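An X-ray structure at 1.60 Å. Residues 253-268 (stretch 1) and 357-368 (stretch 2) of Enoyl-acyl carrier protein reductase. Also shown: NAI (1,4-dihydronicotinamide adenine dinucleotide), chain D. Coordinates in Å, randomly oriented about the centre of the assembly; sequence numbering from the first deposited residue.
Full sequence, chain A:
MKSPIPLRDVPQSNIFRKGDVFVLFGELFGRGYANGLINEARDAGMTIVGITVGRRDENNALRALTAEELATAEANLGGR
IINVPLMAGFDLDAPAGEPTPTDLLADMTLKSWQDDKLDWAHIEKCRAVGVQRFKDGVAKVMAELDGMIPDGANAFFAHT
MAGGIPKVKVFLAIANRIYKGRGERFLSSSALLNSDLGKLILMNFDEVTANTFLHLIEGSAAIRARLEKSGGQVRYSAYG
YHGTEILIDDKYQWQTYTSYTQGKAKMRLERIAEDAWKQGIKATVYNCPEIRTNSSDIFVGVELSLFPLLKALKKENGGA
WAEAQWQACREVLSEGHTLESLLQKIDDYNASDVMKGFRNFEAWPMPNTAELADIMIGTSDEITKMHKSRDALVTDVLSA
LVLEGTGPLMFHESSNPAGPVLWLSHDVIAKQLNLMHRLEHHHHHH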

# COMPACT_ATOMS: atom_id res chain seq x y z
N GLN A 253 8.13 -9.59 -16.63
CA GLN A 253 7.06 -8.93 -17.38
C GLN A 253 6.05 -8.28 -16.45
O GLN A 253 5.63 -8.88 -15.45
N TRP A 254 5.66 -7.05 -16.80
CA TRP A 254 4.68 -6.32 -16.03
C TRP A 254 3.34 -7.03 -16.06
O TRP A 254 2.89 -7.48 -17.11
N GLN A 255 2.73 -7.13 -14.89
CA GLN A 255 1.37 -7.63 -14.80
C GLN A 255 0.73 -6.94 -13.61
O GLN A 255 1.36 -6.09 -12.97
N THR A 256 -0.50 -7.30 -13.31
CA THR A 256 -1.26 -6.64 -12.23
C THR A 256 -2.36 -7.55 -11.71
O THR A 256 -2.81 -8.44 -12.41
N TYR A 257 -2.81 -7.28 -10.48
CA TYR A 257 -4.10 -7.74 -10.01
C TYR A 257 -5.19 -6.89 -10.66
O TYR A 257 -5.04 -5.67 -10.75
N THR A 258 -6.26 -7.52 -11.12
CA THR A 258 -7.44 -6.83 -11.67
C THR A 258 -8.67 -7.30 -10.87
O THR A 258 -8.81 -8.50 -10.60
N SER A 259 -9.57 -6.39 -10.46
CA SER A 259 -9.51 -4.98 -10.82
C SER A 259 -9.13 -4.14 -9.59
O SER A 259 -9.80 -4.18 -8.55
N TYR A 260 -8.05 -3.38 -9.72
CA TYR A 260 -7.54 -2.63 -8.58
C TYR A 260 -8.24 -1.28 -8.45
O TYR A 260 -7.90 -0.32 -9.13
N THR A 261 -9.21 -1.22 -7.54
CA THR A 261 -10.13 -0.09 -7.46
C THR A 261 -9.44 1.20 -7.01
O THR A 261 -9.96 2.28 -7.28
N GLN A 262 -8.30 1.07 -6.36
CA GLN A 262 -7.52 2.22 -5.87
C GLN A 262 -6.60 2.77 -6.97
O GLN A 262 -5.78 3.66 -6.73
N GLY A 263 -6.74 2.23 -8.19
CA GLY A 263 -5.81 2.52 -9.27
C GLY A 263 -5.74 3.98 -9.67
O GLY A 263 -4.66 4.54 -9.85
N LYS A 264 -6.90 4.60 -9.83
CA LYS A 264 -6.95 6.03 -10.14
C LYS A 264 -6.25 6.87 -9.06
O LYS A 264 -5.52 7.83 -9.37
N ALA A 265 -6.50 6.55 -7.79
CA ALA A 265 -5.88 7.29 -6.69
C ALA A 265 -4.37 7.06 -6.68
O ALA A 265 -3.60 7.99 -6.40
N LYS A 266 -3.92 5.84 -6.99
CA LYS A 266 -2.47 5.59 -7.01
C LYS A 266 -1.81 6.38 -8.16
O LYS A 266 -0.65 6.77 -8.05
N MET A 267 -2.51 6.57 -9.28
CA MET A 267 -1.90 7.37 -10.34
C MET A 267 -1.90 8.86 -9.99
O MET A 267 -0.99 9.62 -10.38
N ARG A 268 -2.88 9.28 -9.21
CA ARG A 268 -2.88 10.65 -8.72
C ARG A 268 -1.73 10.87 -7.73
O ARG A 268 -1.07 11.91 -7.73
N GLY A 357 -4.56 -10.96 -21.54
CA GLY A 357 -5.36 -9.80 -21.91
C GLY A 357 -5.33 -8.66 -20.90
O GLY A 357 -5.57 -7.49 -21.24
N PHE A 358 -5.03 -8.98 -19.64
CA PHE A 358 -4.99 -7.94 -18.60
C PHE A 358 -3.60 -7.33 -18.41
O PHE A 358 -3.42 -6.50 -17.52
N ARG A 359 -2.65 -7.68 -19.27
CA ARG A 359 -1.29 -7.10 -19.18
C ARG A 359 -1.20 -5.83 -20.02
O ARG A 359 -0.18 -5.54 -20.64
N ASN A 360 -2.29 -5.08 -20.00
CA ASN A 360 -2.42 -3.84 -20.72
C ASN A 360 -2.19 -2.68 -19.77
O ASN A 360 -3.05 -2.33 -18.96
N PHE A 361 -1.02 -2.07 -19.88
CA PHE A 361 -0.59 -1.03 -18.96
C PHE A 361 -1.39 0.26 -19.11
O PHE A 361 -1.79 0.88 -18.12
N GLU A 362 -1.69 0.63 -20.35
CA GLU A 362 -2.29 1.93 -20.59
C GLU A 362 -3.74 1.91 -20.11
O GLU A 362 -4.28 2.92 -19.67
N ALA A 363 -4.34 0.72 -20.13
CA ALA A 363 -5.74 0.57 -19.75
C ALA A 363 -5.97 0.42 -18.24
O ALA A 363 -7.10 0.37 -17.78
N TRP A 364 -4.88 0.37 -17.48
CA TRP A 364 -4.92 0.11 -16.03
C TRP A 364 -5.59 1.21 -15.22
O TRP A 364 -5.34 2.39 -15.47
N PRO A 365 -6.43 0.84 -14.24
CA PRO A 365 -6.91 -0.52 -13.92
C PRO A 365 -8.08 -0.93 -14.79
O PRO A 365 -9.02 -0.14 -14.99
N MET A 366 -8.04 -2.14 -15.32
CA MET A 366 -9.13 -2.61 -16.17
C MET A 366 -10.33 -3.11 -15.36
O MET A 366 -10.19 -3.50 -14.21
N PRO A 367 -11.53 -3.08 -15.96
CA PRO A 367 -12.67 -3.74 -15.32
C PRO A 367 -12.48 -5.26 -15.25
O PRO A 367 -11.82 -5.83 -16.12
N ASN A 368 -13.01 -5.91 -14.22
CA ASN A 368 -12.89 -7.35 -14.18
C ASN A 368 -13.98 -7.96 -15.09
O ASN A 368 -14.79 -7.23 -15.66

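Which direct polar bonds tie the stretches together? Two hydroxyls of the first stretch serve the second. Thr256 (chi1 t) points toward its partner and accepts a hydrogen bond from the indole of Trp364, Trp364 NE1 to Thr256 OG1 2.8 Å; the same OG1 donates to Tyr257 O at 2.9 Å, so it is used in both roles. Ser259, also t and preceded by a cis peptide bond, donates from OG to Met366 O at 2.8 Å.

Where does water complete the polar network? One water accepts from Met366 N, N to the water O 2.9 Å, and the water O lies 2.8 Å from Thr258 OG1, held in an m rotamer, while Thr258 CG2 packs 3.3 Å from Met366 O. A second water donates to Trp364 O and accepts from Lys264 NZ, whose side chain starts away from the second stretch but ends nearer it. A third joins Gln253 OE1 to Arg359 NH2.

What surrounds Trp364? Its t rotamer sends the indole into the first stretch, which covers more of its surface than that of any other residue of its own stretch. Tyr260 (t) lies nearly parallel but slid aside, Tyr260 CD2 to Trp364 CZ2 3.6 Å, whereas Met267 (m) meets the ring edge, Met267 CG to Trp364 CZ3 3.9 Å. Gly263 leaves room here: a CB would clash with Pro365 CG.

How does Trp254 extend the packing? Its CA-to-CB bond points sideways, yet the t rotamer brings the ring to the second stretch. Phe361 (t) turns its edge to one indole face, Phe361 CD1 to Trp254 CE2 3.4 Å. The edge of Trp254 approaches the face of Trp364 in an offset edge-to-face pair, Trp254 CH2 to Trp364 CD1 3.7 Å.

Does the cofactor join this contact? Lys266 CB lies 4.4 Å from Trp364 CH2, but the side chain's end leads away, and Lys266 NZ donates to NAI O2D at 2.8 Å and NAI O3D at 3.0 Å.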

# COMPACT_ATOMS: atom_id res chain seq x y z
CB GLN A 253 6.34 -9.91 -18.31
CG GLN A 253 7.31 -10.77 -19.13
CD GLN A 253 6.63 -11.40 -20.35
OE1 GLN A 253 5.90 -10.74 -21.09
NE2 GLN A 253 6.84 -12.70 -20.54
CB TRP A 254 4.51 -4.89 -16.54
CG TRP A 254 3.53 -4.10 -15.74
CD1 TRP A 254 3.81 -3.37 -14.63
CD2 TRP A 254 2.13 -3.94 -15.99
NE1 TRP A 254 2.67 -2.77 -14.16
CE2 TRP A 254 1.62 -3.11 -14.97
CE3 TRP A 254 1.24 -4.44 -16.96
CZ2 TRP A 254 0.28 -2.75 -14.89
CZ3 TRP A 254 -0.10 -4.06 -16.89
CH2 TRP A 254 -0.57 -3.23 -15.86
CB GLN A 255 1.36 -9.16 -14.68
CG GLN A 255 2.26 -9.72 -13.58
CD GLN A 255 1.63 -9.59 -12.19
OE1 GLN A 255 0.66 -10.28 -11.87
NE2 GLN A 255 2.18 -8.68 -11.38
CB THR A 256 -1.90 -5.32 -12.71
OG1 THR A 256 -2.51 -4.64 -11.61
CG2 THR A 256 -2.98 -5.61 -13.79
CB TYR A 257 -4.20 -7.63 -8.48
CG TYR A 257 -5.62 -7.76 -7.96
CD1 TYR A 257 -6.17 -9.01 -7.72
CD2 TYR A 257 -6.40 -6.63 -7.72
CE1 TYR A 257 -7.47 -9.15 -7.25
CE2 TYR A 257 -7.70 -6.76 -7.26
CZ TYR A 257 -8.23 -8.02 -7.02
OH TYR A 257 -9.54 -8.11 -6.56
CB THR A 258 -7.60 -7.13 -13.19
OG1 THR A 258 -6.44 -6.70 -13.91
CG2 THR A 258 -8.83 -6.43 -13.78
CB SER A 259 -10.87 -4.56 -11.42
OG SER A 259 -11.00 -3.16 -11.54
CB TYR A 260 -6.03 -2.45 -8.73
CG TYR A 260 -5.37 -1.81 -7.56
CD1 TYR A 260 -5.15 -2.51 -6.39
CD2 TYR A 260 -4.94 -0.49 -7.64
CE1 TYR A 260 -4.52 -1.90 -5.30
CE2 TYR A 260 -4.32 0.12 -6.57
CZ TYR A 260 -4.12 -0.59 -5.41
OH TYR A 260 -3.49 0.04 -4.34
CB THR A 261 -11.28 -0.43 -6.52
OG1 THR A 261 -10.78 -0.69 -5.21
CG2 THR A 261 -11.96 -1.67 -7.03
CB GLN A 262 -6.68 1.80 -4.66
CG GLN A 262 -7.46 1.65 -3.37
CD GLN A 262 -7.67 2.92 -2.57
OE1 GLN A 262 -7.24 4.02 -2.96
NE2 GLN A 262 -8.34 2.78 -1.44
CB LYS A 264 -8.41 6.47 -10.31
CG LYS A 264 -9.06 5.94 -11.57
CD LYS A 264 -8.42 6.60 -12.79
CE LYS A 264 -9.03 6.12 -14.10
NZ LYS A 264 -8.30 6.72 -15.26
CB ALA A 265 -6.49 6.87 -5.35
CB LYS A 266 -2.16 4.10 -7.14
CG LYS A 266 -2.47 3.28 -5.86
CD LYS A 266 -1.59 3.77 -4.69
CE LYS A 266 -1.71 2.84 -3.48
NZ LYS A 266 -0.95 3.30 -2.28
CB MET A 267 -2.58 7.10 -11.69
CG MET A 267 -2.16 5.75 -12.23
SD MET A 267 -2.87 5.36 -13.86
CE MET A 267 -4.59 5.18 -13.43
CB ARG A 268 -4.21 10.99 -8.06
CG ARG A 268 -4.34 12.44 -7.64
CD ARG A 268 -5.72 12.73 -7.06
NE ARG A 268 -5.85 14.15 -6.74
CZ ARG A 268 -6.22 15.09 -7.61
NH1 ARG A 268 -6.54 14.76 -8.86
NH2 ARG A 268 -6.28 16.35 -7.23
CB PHE A 358 -5.50 -8.50 -17.26
CG PHE A 358 -6.96 -8.82 -17.28
CD1 PHE A 358 -7.90 -7.81 -17.13
CD2 PHE A 358 -7.39 -10.13 -17.48
CE1 PHE A 358 -9.25 -8.11 -17.18
CE2 PHE A 358 -8.73 -10.43 -17.52
CZ PHE A 358 -9.67 -9.43 -17.37
CB ARG A 359 -0.24 -8.13 -19.63
CG ARG A 359 -0.16 -9.32 -18.68
CD ARG A 359 1.21 -10.00 -18.64
NE ARG A 359 1.54 -10.76 -19.85
CZ ARG A 359 1.29 -12.06 -19.99
NH1 ARG A 359 0.66 -12.73 -19.02
NH2 ARG A 359 1.66 -12.71 -21.11
CB ASN A 360 -3.81 -3.77 -21.34
CG ASN A 360 -4.01 -2.55 -22.23
OD1 ASN A 360 -3.37 -1.52 -22.08
ND2 ASN A 360 -4.94 -2.68 -23.17
CB PHE A 361 0.89 -0.75 -19.15
CG PHE A 361 1.48 0.18 -18.12
CD1 PHE A 361 1.92 -0.31 -16.90
CD2 PHE A 361 1.58 1.54 -18.38
CE1 PHE A 361 2.46 0.54 -15.94
CE2 PHE A 361 2.12 2.40 -17.43
CZ PHE A 361 2.56 1.90 -16.21
CB GLU A 362 -2.25 2.29 -22.09
CG GLU A 362 -1.24 1.52 -22.97
CD GLU A 362 0.17 1.41 -22.39
OE1 GLU A 362 0.73 2.43 -21.95
OE2 GLU A 362 0.71 0.28 -22.38
CB ALA A 363 -6.35 -0.63 -20.48
CB TRP A 364 -3.49 -0.09 -15.54
CG TRP A 364 -3.31 -0.59 -14.13
CD1 TRP A 364 -3.24 -1.89 -13.74
CD2 TRP A 364 -3.15 0.20 -12.93
NE1 TRP A 364 -3.05 -1.97 -12.38
CE2 TRP A 364 -3.00 -0.70 -11.86
CE3 TRP A 364 -3.13 1.58 -12.66
CZ2 TRP A 364 -2.81 -0.28 -10.54
CZ3 TRP A 364 -2.96 2.01 -11.35
CH2 TRP A 364 -2.80 1.08 -10.31
CB PRO A 365 -7.36 -0.40 -12.46
CG PRO A 365 -7.73 1.04 -12.28
CD PRO A 365 -6.93 1.85 -13.29
CB MET A 366 -8.61 -3.71 -17.10
CG MET A 366 -7.51 -3.22 -18.04
SD MET A 366 -6.73 -4.52 -19.01
CE MET A 366 -8.10 -5.01 -20.07
CB PRO A 367 -13.85 -3.39 -16.25
CG PRO A 367 -13.38 -2.21 -17.06
CD PRO A 367 -11.90 -2.36 -17.19
CB ASN A 368 -13.01 -7.87 -12.74
CG ASN A 368 -14.32 -7.52 -12.11
OD1 ASN A 368 -15.09 -6.72 -12.64
ND2 ASN A 368 -14.60 -8.13 -10.96
PA NAI D . -1.82 -1.68 6.14
O1A NAI D . -0.82 -2.20 7.13
O2A NAI D . -3.28 -1.93 6.44
O5B NAI D . -1.51 -0.13 5.94
C5B NAI D . -2.57 0.75 5.62
C4B NAI D . -1.99 2.15 5.99
O4B NAI D . -3.06 3.17 5.52
C3B NAI D . -1.83 2.31 7.25
O3B NAI D . -0.59 3.07 7.57
C2B NAI D . -3.16 3.16 7.75
O2B NAI D . -2.88 3.79 9.05
C1B NAI D . -3.36 3.99 6.79
N9A NAI D . -4.79 4.31 6.63
C8A NAI D . -5.88 3.61 6.27
N7A NAI D . -6.93 4.43 6.32
C5A NAI D . -6.49 5.65 6.70
C6A NAI D . -7.22 6.81 6.90
N6A NAI D . -8.62 7.13 6.76
N1A NAI D . -6.57 7.91 7.29
C2A NAI D . -5.22 7.88 7.51
N3A NAI D . -4.49 6.72 7.31
C4A NAI D . -5.16 5.60 6.91
O3 NAI D . -1.57 -2.34 4.64
PN NAI D . -0.40 -2.06 3.57
O1N NAI D . 0.94 -2.30 4.18
O2N NAI D . -0.74 -3.00 2.43
O5D NAI D . -0.54 -0.53 3.11
C5D NAI D . 0.54 0.38 3.22
C4D NAI D . 0.77 1.00 1.82
O4D NAI D . 1.25 0.07 1.02
C3D NAI D . -0.56 1.43 1.20
O3D NAI D . -0.50 2.71 0.67
C2D NAI D . -0.70 0.40 0.05
O2D NAI D . -1.64 0.93 -0.95
C1D NAI D . 0.52 0.23 -0.37
N1N NAI D . 0.71 -0.99 -1.15
C2N NAI D . 0.16 -2.20 -0.76
C3N NAI D . 0.32 -3.33 -1.57
C7N NAI D . -0.24 -4.69 -1.15
O7N NAI D . -0.39 -5.59 -1.97
N7N NAI D . -0.59 -4.89 0.21
C4N NAI D . 1.03 -3.28 -2.76
C5N NAI D . 1.63 -2.06 -3.12
C6N NAI D . 1.45 -0.93 -2.31
O HOH W 1 3.90 -11.64 -23.15
O HOH W 2 -1.77 -8.17 -15.76
O HOH W 3 -5.96 -4.12 -14.77
O HOH W 4 -11.61 -9.38 -10.15
O HOH W 5 -7.40 4.09 -16.41